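Local coordinates for Phosphoglucomutase/phosphomannomutase family protein (Burkholderia thailandensis, PDB 3UW2), which probably moves a phosphoryl group from one position to another within phosphorylated sugars, as a metal-dependent phosphohexose mutase, at residues D276-Y281 against L384-P389; R284-F289 against R310-W315; Q301-V306 against P343-M348; V352-R357 against G368-E373. All blocks are in the same frame, centred on the assembly; numbering follows the deposited sequence.

Contact 1 is the outermost closure: the loop at 276-281, just before helix 282-296, meets the end of helix 381-386, and the other three contacts all fall between these two points of the chain. Contact 2 pairs helix 282-296 with helix 311-318, and contact 3 pairs strand 301-305 with strand 344-346; their segments alternate along the chain, so these two loops cross, and Leu286 packs on Tyr304 and Leu344 where they meet. Contact 4 comes after both, a short loop from strand 352-354 to helix 364-375, joined to contact 3 because strands 344-346 and 352-354 are sheet neighbours. Together they tie the helices and sheet of domain III into one layered unit.

Contact 1 (D276-Y281 against L384-P389); sequences DGQIIY and LLNGLP
A small, partly buried contact joins the loop that leads into helix 282-296 to the C-terminal end of helix 381-386, with a hydrogen-bonded polar half beside an apolar one. The polar half belongs to Asn386, whose amide reaches the loop from the helix end. Its ND2 donates to Asp276 OD1 over 3.0 Å, with an N-H...O angle of 150°. The oxygen lies close to the amide plane and offers its syn lone pair, while the carboxylate is turned 73° from that plane. Asp276 OD1 has a second partner in Thr274 OG1, which also accepts a hydrogen bond from Gln278 N; the carboxylate is thus held from its own loop as well as from the helix. With CG of Asp276 set between the backbone N and the carbonyl carbon (chi1 61°), the carboxylate reaches Asn386 ND2. The other end of the amide, Asn386 OD1, rests against the aliphatic part of Gln278, 3.3 Å from its CG, and the two side chains cross at about a right angle.

Deeper in, Ile280 slants across Leu385. Its CD1 lies 3.9 Å from Leu385 CB and equally far from Asn386 OD1, so this one methyl bridges the two halves. Ile280 CG2 faces Leu385 CD2 at 4.2 Å. Beyond them, Leu385 also packs on Leu288 and Leu375, which carries the apolar half into the helical layer. This is loop-to-helix packing, joining the loop between strand 270-273 and helix 282-296 to helix 381-386, at the edge of the alpha/beta/alpha domain III.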
# COMPACT_ATOMS: atom_id res chain seq x y z
N ASP A 276 -18.50 -15.17 -7.92
CA ASP A 276 -18.02 -16.21 -8.80
C ASP A 276 -16.48 -16.38 -8.83
O ASP A 276 -15.95 -17.03 -9.76
CB ASP A 276 -18.60 -16.04 -10.22
CG ASP A 276 -18.23 -14.69 -10.88
OD1 ASP A 276 -17.94 -13.68 -10.22
OD2 ASP A 276 -18.25 -14.65 -12.12
N GLY A 277 -15.77 -15.86 -7.81
CA GLY A 277 -14.37 -16.24 -7.67
C GLY A 277 -13.33 -15.44 -8.47
O GLY A 277 -12.17 -15.88 -8.64
N GLN A 278 -13.74 -14.31 -9.01
CA GLN A 278 -12.84 -13.47 -9.81
C GLN A 278 -12.12 -12.48 -8.92
O GLN A 278 -12.76 -11.72 -8.17
CB GLN A 278 -13.63 -12.69 -10.88
CG GLN A 278 -14.40 -13.54 -11.89
CD GLN A 278 -13.56 -14.65 -12.44
OE1 GLN A 278 -13.80 -15.81 -12.14
NE2 GLN A 278 -12.54 -14.31 -13.19
N ILE A 279 -10.79 -12.45 -9.00
CA ILE A 279 -10.03 -11.42 -8.31
C ILE A 279 -10.15 -10.08 -9.09
O ILE A 279 -9.94 -10.07 -10.27
CB ILE A 279 -8.53 -11.79 -8.19
CG1 ILE A 279 -8.40 -13.12 -7.44
CG2 ILE A 279 -7.77 -10.62 -7.51
CD1 ILE A 279 -7.26 -13.99 -7.93
N ILE A 280 -10.52 -8.97 -8.45
CA ILE A 280 -10.58 -7.65 -9.13
C ILE A 280 -9.30 -6.87 -8.80
O ILE A 280 -9.09 -6.40 -7.65
CB ILE A 280 -11.89 -6.86 -8.74
CG1 ILE A 280 -13.12 -7.76 -8.86
CG2 ILE A 280 -12.06 -5.56 -9.58
CD1 ILE A 280 -13.45 -8.28 -10.26
N TYR A 281 -8.38 -6.82 -9.77
CA TYR A 281 -7.07 -6.18 -9.54
C TYR A 281 -7.22 -4.70 -9.24
O TYR A 281 -8.22 -4.09 -9.62
CB TYR A 281 -6.11 -6.40 -10.71
CG TYR A 281 -5.69 -7.82 -10.72
CD1 TYR A 281 -6.14 -8.69 -11.71
CD2 TYR A 281 -4.92 -8.33 -9.67
CE1 TYR A 281 -5.81 -10.05 -11.67
CE2 TYR A 281 -4.59 -9.68 -9.61
CZ TYR A 281 -5.04 -10.54 -10.62
OH TYR A 281 -4.69 -11.88 -10.57
N LEU A 384 -21.36 -5.78 -11.55
CA LEU A 384 -20.74 -4.44 -11.60
C LEU A 384 -19.22 -4.54 -11.66
O LEU A 384 -18.59 -3.93 -12.52
CB LEU A 384 -21.18 -3.57 -10.43
CG LEU A 384 -20.75 -2.08 -10.41
CD1 LEU A 384 -21.33 -1.28 -11.57
CD2 LEU A 384 -21.09 -1.39 -9.11
N LEU A 385 -18.62 -5.35 -10.80
CA LEU A 385 -17.15 -5.48 -10.82
C LEU A 385 -16.65 -6.21 -12.06
O LEU A 385 -15.73 -5.75 -12.73
CB LEU A 385 -16.65 -6.24 -9.58
CG LEU A 385 -16.81 -5.45 -8.25
CD1 LEU A 385 -16.68 -6.43 -7.10
CD2 LEU A 385 -15.76 -4.36 -8.11
N ASN A 386 -17.27 -7.35 -12.39
CA ASN A 386 -16.83 -8.11 -13.57
C ASN A 386 -16.95 -7.33 -14.87
O ASN A 386 -16.24 -7.62 -15.82
CB ASN A 386 -17.52 -9.49 -13.69
CG ASN A 386 -17.02 -10.48 -12.60
OD1 ASN A 386 -15.81 -10.57 -12.35
ND2 ASN A 386 -17.95 -11.19 -11.95
N GLY A 387 -17.88 -6.40 -14.92
CA GLY A 387 -18.11 -5.70 -16.16
C GLY A 387 -17.18 -4.50 -16.34
O GLY A 387 -17.21 -3.89 -17.39
N LEU A 388 -16.36 -4.16 -15.33
CA LEU A 388 -15.27 -3.17 -15.51
C LEU A 388 -14.41 -3.58 -16.70
O LEU A 388 -14.36 -4.74 -17.01
CB LEU A 388 -14.46 -3.04 -14.23
CG LEU A 388 -15.21 -2.25 -13.11
CD1 LEU A 388 -14.61 -2.57 -11.77
CD2 LEU A 388 -15.08 -0.77 -13.38
N PRO A 389 -13.80 -2.61 -17.40
CA PRO A 389 -12.93 -2.93 -18.55
C PRO A 389 -11.83 -3.92 -18.10
O PRO A 389 -11.35 -3.85 -16.97
CB PRO A 389 -12.29 -1.57 -18.90
CG PRO A 389 -13.23 -0.51 -18.33
CD PRO A 389 -14.00 -1.16 -17.22

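Contact 2 (R284-F289 against R310-W315)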
# COMPACT_ATOMS: atom_id res chain seq x y z
N ARG A 284 -8.42 -2.13 -11.78
CA ARG A 284 -9.88 -2.11 -12.10
C ARG A 284 -10.70 -1.47 -11.01
O ARG A 284 -11.61 -0.69 -11.28
CB ARG A 284 -10.41 -3.49 -12.44
CG ARG A 284 -9.85 -3.97 -13.78
CD ARG A 284 -10.22 -5.42 -13.91
NE ARG A 284 -11.50 -5.58 -14.58
CZ ARG A 284 -12.25 -6.66 -14.41
NH1 ARG A 284 -11.89 -7.62 -13.56
NH2 ARG A 284 -13.38 -6.79 -15.08
N GLN A 285 -10.35 -1.78 -9.77
CA GLN A 285 -10.93 -1.06 -8.63
C GLN A 285 -10.84 0.48 -8.77
O GLN A 285 -11.79 1.19 -8.42
CB GLN A 285 -10.23 -1.47 -7.34
CG GLN A 285 -10.42 -2.96 -6.93
CD GLN A 285 -9.69 -3.22 -5.60
OE1 GLN A 285 -9.82 -2.43 -4.61
NE2 GLN A 285 -8.85 -4.25 -5.58
N LEU A 286 -9.67 0.97 -9.11
CA LEU A 286 -9.45 2.41 -9.28
C LEU A 286 -10.36 3.01 -10.35
O LEU A 286 -10.82 4.14 -10.19
CB LEU A 286 -7.98 2.73 -9.61
CG LEU A 286 -7.58 4.21 -9.54
CD1 LEU A 286 -7.69 4.68 -8.10
CD2 LEU A 286 -6.17 4.40 -10.05
N MET A 287 -10.64 2.27 -11.45
CA MET A 287 -11.63 2.78 -12.42
C MET A 287 -12.99 3.06 -11.75
O MET A 287 -13.62 4.09 -12.00
CB MET A 287 -11.75 1.85 -13.63
CG MET A 287 -10.48 1.95 -14.50
SD MET A 287 -10.40 1.10 -16.10
CE MET A 287 -10.07 -0.61 -15.67
N LEU A 288 -13.40 2.18 -10.83
CA LEU A 288 -14.73 2.29 -10.28
C LEU A 288 -14.76 3.48 -9.30
O LEU A 288 -15.74 4.27 -9.22
CB LEU A 288 -15.09 0.94 -9.57
CG LEU A 288 -16.48 0.76 -8.98
CD1 LEU A 288 -17.52 0.47 -10.09
CD2 LEU A 288 -16.53 -0.36 -7.90
N PHE A 289 -13.68 3.60 -8.54
CA PHE A 289 -13.57 4.75 -7.63
C PHE A 289 -13.46 6.11 -8.40
O PHE A 289 -14.05 7.10 -8.01
CB PHE A 289 -12.30 4.54 -6.77
CG PHE A 289 -12.46 3.42 -5.78
CD1 PHE A 289 -13.58 3.41 -4.90
CD2 PHE A 289 -11.44 2.47 -5.61
CE1 PHE A 289 -13.74 2.38 -3.97
CE2 PHE A 289 -11.59 1.44 -4.66
CZ PHE A 289 -12.75 1.41 -3.85
N ARG A 310 -3.63 -0.28 -19.55
CA ARG A 310 -3.80 0.70 -20.65
C ARG A 310 -5.23 1.32 -20.54
O ARG A 310 -5.44 2.49 -20.86
CB ARG A 310 -3.52 0.02 -22.02
CG ARG A 310 -3.18 1.00 -23.16
CD ARG A 310 -2.69 0.41 -24.51
NE ARG A 310 -3.74 0.29 -25.53
CZ ARG A 310 -4.84 -0.47 -25.41
NH1 ARG A 310 -5.74 -0.53 -26.40
NH2 ARG A 310 -5.05 -1.18 -24.31
N ASN A 311 -6.20 0.57 -20.01
CA ASN A 311 -7.61 1.05 -19.99
C ASN A 311 -7.90 2.24 -19.09
O ASN A 311 -8.89 2.92 -19.26
CB ASN A 311 -8.56 -0.10 -19.61
CG ASN A 311 -8.63 -1.17 -20.66
OD1 ASN A 311 -8.57 -0.89 -21.86
ND2 ASN A 311 -8.79 -2.42 -20.22
N LEU A 312 -7.05 2.48 -18.11
CA LEU A 312 -7.30 3.59 -17.21
C LEU A 312 -7.30 5.00 -17.84
O LEU A 312 -8.17 5.81 -17.53
CB LEU A 312 -6.30 3.53 -16.01
CG LEU A 312 -6.85 2.96 -14.71
CD1 LEU A 312 -5.75 2.47 -13.75
CD2 LEU A 312 -7.66 4.07 -14.03
N ALA A 313 -6.33 5.28 -18.69
CA ALA A 313 -6.24 6.61 -19.31
C ALA A 313 -7.58 6.99 -19.97
O ALA A 313 -8.13 8.07 -19.70
CB ALA A 313 -5.11 6.65 -20.35
N ARG A 314 -8.07 6.11 -20.85
CA ARG A 314 -9.29 6.35 -21.62
C ARG A 314 -10.52 6.44 -20.68
O ARG A 314 -11.35 7.36 -20.77
CB ARG A 314 -9.49 5.22 -22.64
CG ARG A 314 -10.78 5.41 -23.45
CD ARG A 314 -11.12 4.21 -24.34
NE ARG A 314 -10.40 4.40 -25.59
CZ ARG A 314 -10.71 5.31 -26.52
NH1 ARG A 314 -11.77 6.10 -26.38
NH2 ARG A 314 -9.98 5.43 -27.62
N TRP A 315 -10.58 5.50 -19.73
CA TRP A 315 -11.65 5.51 -18.75
C TRP A 315 -11.71 6.84 -18.02
O TRP A 315 -12.80 7.48 -17.92
CB TRP A 315 -11.42 4.36 -17.80
CG TRP A 315 -12.42 4.31 -16.71
CD1 TRP A 315 -12.36 4.94 -15.48
CD2 TRP A 315 -13.72 3.58 -16.70
NE1 TRP A 315 -13.48 4.68 -14.75
CE2 TRP A 315 -14.32 3.85 -15.40
CE3 TRP A 315 -14.39 2.75 -17.60
CZ2 TRP A 315 -15.55 3.32 -15.03
CZ3 TRP A 315 -15.64 2.19 -17.21
CH2 TRP A 315 -16.20 2.49 -15.96
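One face of the Trp315 indole is covered by Met287, and a carbonyl of the same methionine meets the ring nitrogen. Met287 CB sits over the five-membered ring, 3.6 Å from its centroid and only 14° off the normal, a CH-pi contact. The sulfur comes in more obliquely: Met287 SD is 4.3 Å from that centroid, which makes a Met-aromatic contact. Lys319 adds a cation-pi contact with the indole, and Pro389 packs against it too. The segments 284-289 and 311-315 of helices 282-296 and 311-318 run nearly parallel, 7° apart with their axes 10.2 Å from each other at closest approach, as a helix pair of the alpha/beta/alpha domain III with strand 301-305 between them in sequence.

Met287 is the side chain around which this pair packs. Its CG lies against Leu312 CD2 at 3.6 Å. The sulfur also approaches the turn where the second helix begins, 4.1 Å from Asn311 CB, so it touches both Asn311 and the indole. Beside it, Leu286 CD2 meets Leu312 CD1 at 4.2 Å, the two leucines crossing at about a right angle; both also touch Tyr304, which places this part of the contact over the sheet. Trp315 CG stands opposite its own backbone N about the first torsion, and the indole thereby extends across to the neighbouring helix. There its NE1 lies 2.8 Å from Met287 O, a weak hydrogen bond whose N-H...O angle is bent to 129°.

Contact 3 (Q301-V306 against P343-M348); sequences QIIYDV and PLAGEM
Ile303 and Ala345 sit side by side on one face of the paired strands, where the small alanine makes a shallow place beside the branched isoleucine: their CB atoms are 3.6 Å apart. Helix 330-340 lies over this face, with Val333 on Ala345 and Thr340 on Ile303. On the other face the bulk comes from Ile302 and Leu344, crossing at a slant, with Ile302 CD1 4.1 Å from Leu344 CB. Pro343 fits at the strand's start, its CD 3.3 Å from Gln301 O. Gly346 presents only backbone beside Tyr304, and Leu286 of helix 282-296 packs against that place.

These are parallel neighbours in the mixed four-stranded sheet of domain III, with helices on both faces, the alpha/beta/alpha sandwich. Ile303 holds the register with both backbone groups: its N donates to Leu344 O at 3.1 Å, nearly straight at 170°, and its O accepts from Gly346 N at 3.0 Å. At the far end of strand 301-305, Asp305 adds a side-chain bond. Its carboxylate bends across to Glu347, OD1 lying 3.2 Å from Glu347 CA, and accepts Met348 N at 2.9 Å on the syn side, 30° out of plane. Thr328 OG1 binds the other oxygen, OD2.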
# COMPACT_ATOMS: atom_id res chain seq x y z
N GLN A 301 -7.48 15.37 -11.51
CA GLN A 301 -6.45 14.37 -11.91
C GLN A 301 -6.68 13.07 -11.15
O GLN A 301 -7.11 13.13 -10.01
CB GLN A 301 -5.05 14.90 -11.62
CG GLN A 301 -4.65 16.01 -12.61
CD GLN A 301 -3.34 16.65 -12.25
OE1 GLN A 301 -3.15 17.19 -11.11
NE2 GLN A 301 -2.40 16.58 -13.19
N ILE A 302 -6.39 11.93 -11.77
CA ILE A 302 -6.44 10.64 -11.05
C ILE A 302 -5.08 10.04 -11.29
O ILE A 302 -4.65 9.90 -12.45
CB ILE A 302 -7.52 9.70 -11.66
CG1 ILE A 302 -8.92 10.37 -11.64
CG2 ILE A 302 -7.47 8.29 -10.99
CD1 ILE A 302 -9.48 10.67 -10.25
N ILE A 303 -4.36 9.77 -10.21
CA ILE A 303 -2.97 9.26 -10.29
C ILE A 303 -2.91 7.72 -10.23
O ILE A 303 -3.55 7.12 -9.38
CB ILE A 303 -2.10 9.86 -9.16
CG1 ILE A 303 -2.11 11.43 -9.26
CG2 ILE A 303 -0.64 9.31 -9.26
CD1 ILE A 303 -1.68 12.17 -7.95
N TYR A 304 -2.12 7.10 -11.10
CA TYR A 304 -1.88 5.70 -10.94
C TYR A 304 -0.46 5.41 -11.46
O TYR A 304 0.18 6.30 -12.04
CB TYR A 304 -2.91 4.90 -11.74
CG TYR A 304 -3.02 5.32 -13.21
CD1 TYR A 304 -2.28 4.66 -14.22
CD2 TYR A 304 -3.86 6.36 -13.58
CE1 TYR A 304 -2.39 5.02 -15.55
CE2 TYR A 304 -4.00 6.73 -14.92
CZ TYR A 304 -3.27 6.06 -15.90
OH TYR A 304 -3.41 6.42 -17.23
N ASP A 305 0.04 4.18 -11.30
CA ASP A 305 1.45 3.93 -11.59
C ASP A 305 1.60 3.22 -12.95
O ASP A 305 0.61 2.75 -13.54
CB ASP A 305 2.08 3.18 -10.40
CG ASP A 305 1.64 1.69 -10.30
OD1 ASP A 305 0.41 1.38 -10.31
OD2 ASP A 305 2.55 0.81 -10.24
N VAL A 306 2.81 3.17 -13.48
CA VAL A 306 3.08 2.52 -14.75
C VAL A 306 2.80 1.01 -14.89
O VAL A 306 2.97 0.44 -15.98
CB VAL A 306 4.54 2.71 -15.09
CG1 VAL A 306 4.80 4.17 -15.54
CG2 VAL A 306 5.40 2.20 -13.93
N PRO A 343 -7.63 14.25 -6.11
CA PRO A 343 -8.52 13.65 -5.12
C PRO A 343 -8.29 12.13 -4.88
O PRO A 343 -8.75 11.64 -3.86
CB PRO A 343 -9.93 13.95 -5.69
CG PRO A 343 -9.68 13.81 -7.19
CD PRO A 343 -8.35 14.58 -7.35
N LEU A 344 -7.58 11.42 -5.77
CA LEU A 344 -7.51 9.94 -5.69
C LEU A 344 -6.25 9.43 -6.44
O LEU A 344 -5.91 10.01 -7.51
CB LEU A 344 -8.70 9.36 -6.49
CG LEU A 344 -8.88 7.84 -6.54
CD1 LEU A 344 -9.11 7.26 -5.12
CD2 LEU A 344 -10.07 7.51 -7.49
N ALA A 345 -5.57 8.42 -5.89
CA ALA A 345 -4.46 7.66 -6.61
C ALA A 345 -4.60 6.19 -6.28
O ALA A 345 -5.18 5.86 -5.26
CB ALA A 345 -3.10 8.12 -6.18
N GLY A 346 -4.05 5.31 -7.10
CA GLY A 346 -4.01 3.91 -6.71
C GLY A 346 -2.84 3.29 -7.46
O GLY A 346 -2.40 3.85 -8.47
N GLU A 347 -2.29 2.20 -6.92
CA GLU A 347 -1.24 1.47 -7.62
C GLU A 347 -1.62 0.04 -7.79
O GLU A 347 -2.43 -0.50 -7.02
CB GLU A 347 0.02 1.45 -6.81
CG GLU A 347 0.48 2.75 -6.20
CD GLU A 347 1.54 2.41 -5.17
OE1 GLU A 347 1.17 2.14 -4.01
OE2 GLU A 347 2.73 2.33 -5.55
N MET A 348 -1.03 -0.60 -8.79
CA MET A 348 -1.32 -1.99 -9.10
C MET A 348 -1.22 -2.89 -7.84
O MET A 348 -2.15 -3.66 -7.54
CB MET A 348 -0.40 -2.45 -10.24
CG MET A 348 -0.86 -3.71 -10.94
SD MET A 348 -2.62 -3.52 -11.31
CE MET A 348 -2.88 -5.15 -11.99

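Contact 4 (V352-R357 against G368-E373)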
# COMPACT_ATOMS: atom_id res chain seq x y z
N VAL A 352 -4.54 2.20 -2.16
CA VAL A 352 -5.46 3.13 -2.79
C VAL A 352 -5.54 4.34 -1.87
O VAL A 352 -5.74 4.19 -0.64
CB VAL A 352 -6.86 2.48 -3.02
CG1 VAL A 352 -7.81 3.44 -3.74
CG2 VAL A 352 -6.74 1.22 -3.88
N PHE A 353 -5.37 5.54 -2.45
CA PHE A 353 -5.22 6.72 -1.62
C PHE A 353 -6.39 7.66 -1.91
O PHE A 353 -6.42 8.28 -2.99
CB PHE A 353 -3.90 7.45 -1.95
CG PHE A 353 -2.65 6.60 -1.90
CD1 PHE A 353 -2.38 5.65 -2.89
CD2 PHE A 353 -1.67 6.84 -0.92
CE1 PHE A 353 -1.16 4.92 -2.88
CE2 PHE A 353 -0.47 6.12 -0.90
CZ PHE A 353 -0.21 5.17 -1.88
N PHE A 354 -7.31 7.82 -0.96
CA PHE A 354 -8.41 8.81 -1.06
C PHE A 354 -8.00 10.09 -0.34
O PHE A 354 -7.78 10.04 0.86
CB PHE A 354 -9.70 8.30 -0.38
CG PHE A 354 -10.35 7.13 -1.10
CD1 PHE A 354 -11.29 7.37 -2.12
CD2 PHE A 354 -9.94 5.79 -0.82
CE1 PHE A 354 -11.86 6.29 -2.82
CE2 PHE A 354 -10.53 4.74 -1.52
CZ PHE A 354 -11.48 4.99 -2.50
N LYS A 355 -7.92 11.21 -1.08
CA LYS A 355 -7.88 12.51 -0.48
C LYS A 355 -9.30 13.02 -0.45
O LYS A 355 -9.74 13.54 0.59
CB LYS A 355 -6.96 13.46 -1.26
CG LYS A 355 -6.98 14.90 -0.74
CD LYS A 355 -6.55 14.99 0.72
CE LYS A 355 -6.80 16.43 1.19
NZ LYS A 355 -5.48 16.69 1.80
N ASP A 356 -10.05 12.85 -1.53
CA ASP A 356 -11.52 13.19 -1.51
C ASP A 356 -12.21 12.61 -0.29
O ASP A 356 -12.13 11.38 -0.08
CB ASP A 356 -12.13 12.59 -2.78
CG ASP A 356 -13.64 12.62 -2.78
OD1 ASP A 356 -14.15 13.71 -3.04
OD2 ASP A 356 -14.30 11.58 -2.61
N ARG A 357 -12.79 13.46 0.58
CA ARG A 357 -13.58 13.05 1.78
C ARG A 357 -12.73 12.34 2.82
O ARG A 357 -13.26 11.71 3.76
CB ARG A 357 -14.75 12.12 1.39
CG ARG A 357 -15.79 12.83 0.52
CD ARG A 357 -16.77 11.85 -0.15
NE ARG A 357 -17.48 10.99 0.82
CZ ARG A 357 -18.01 9.82 0.50
NH1 ARG A 357 -17.93 9.33 -0.78
NH2 ARG A 357 -18.57 9.11 1.44
N GLY A 368 -12.14 -0.41 1.58
CA GLY A 368 -13.23 -1.37 1.68
C GLY A 368 -14.57 -0.65 1.88
O GLY A 368 -15.56 -0.98 1.25
N ALA A 369 -14.60 0.32 2.78
CA ALA A 369 -15.81 1.04 3.05
C ALA A 369 -16.26 1.83 1.81
O ALA A 369 -17.46 1.87 1.50
CB ALA A 369 -15.58 1.97 4.26
N ARG A 370 -15.30 2.43 1.09
CA ARG A 370 -15.66 3.24 -0.05
C ARG A 370 -16.19 2.31 -1.13
O ARG A 370 -17.07 2.69 -1.88
CB ARG A 370 -14.46 4.05 -0.57
CG ARG A 370 -14.07 5.25 0.33
CD ARG A 370 -15.13 6.35 0.29
NE ARG A 370 -15.12 7.05 -1.04
CZ ARG A 370 -14.50 8.21 -1.29
NH1 ARG A 370 -13.88 8.92 -0.29
NH2 ARG A 370 -14.57 8.72 -2.51
N LEU A 371 -15.64 1.09 -1.21
CA LEU A 371 -16.08 0.11 -2.25
C LEU A 371 -17.53 -0.33 -1.89
O LEU A 371 -18.42 -0.31 -2.74
CB LEU A 371 -15.09 -1.05 -2.26
CG LEU A 371 -15.43 -2.19 -3.23
CD1 LEU A 371 -15.69 -1.63 -4.61
CD2 LEU A 371 -14.32 -3.22 -3.23
N LEU A 372 -17.79 -0.64 -0.61
CA LEU A 372 -19.16 -1.00 -0.19
C LEU A 372 -20.19 0.14 -0.47
O LEU A 372 -21.34 -0.11 -0.81
CB LEU A 372 -19.19 -1.37 1.29
CG LEU A 372 -18.44 -2.60 1.82
CD1 LEU A 372 -18.45 -2.62 3.33
CD2 LEU A 372 -19.16 -3.82 1.28
N GLU A 373 -19.80 1.39 -0.29
CA GLU A 373 -20.69 2.51 -0.59
C GLU A 373 -21.22 2.44 -2.05
O GLU A 373 -22.41 2.71 -2.30
CB GLU A 373 -19.93 3.82 -0.41
CG GLU A 373 -20.76 5.07 -0.71
CD GLU A 373 -19.96 6.34 -0.44
OE1 GLU A 373 -18.98 6.68 -1.20
OE2 GLU A 373 -20.29 6.98 0.55
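A buried salt-bridge network links the end of strand 352-354 to helix 364-375, built around two stacked arginines. The guanidinium of Arg370 is layered: Phe354 CD1 lies over one face, 3.4 Å from Arg370 CZ, and the guanidinium of Arg357 lies on the opposite face, centres 4.2 Å apart and planes at 25°. Bends at chi2 and chi3 (-69° and -71°) curl the Arg370 chain over Phe354, putting CG above the middle of the ring, 3.9 Å from its centroid.

Each arginine has its own end-on grip on an acidic residue. Arg370 NH2 bonds Asp356 OD2 at 2.9 Å, met nearly head-on to the C-O bond, and NH1 reaches Asp356 O at 3.0 Å, almost in the guanidinium plane. Arg357 and Glu373 approach from opposite directions in a nearly coplanar pair, NH1 to OE1 and NH2 to OE2, both at 2.9 Å and both on syn lone pairs. These carboxylates would offset the like charges that the stack brings together. Arg296 also pairs with Asp356 OD2, while Asp188, far earlier in the chain, takes Arg357 NE in a salt bridge. Phe354 meets Phe289 and Tyr366 edge-to-face. Such a strand-to-helix tie, with an aromatic ring and stacked guanidiniums with carboxylates at their edges, here fixes the sheet's edge strand to a covering helix of the alpha/beta/alpha domain.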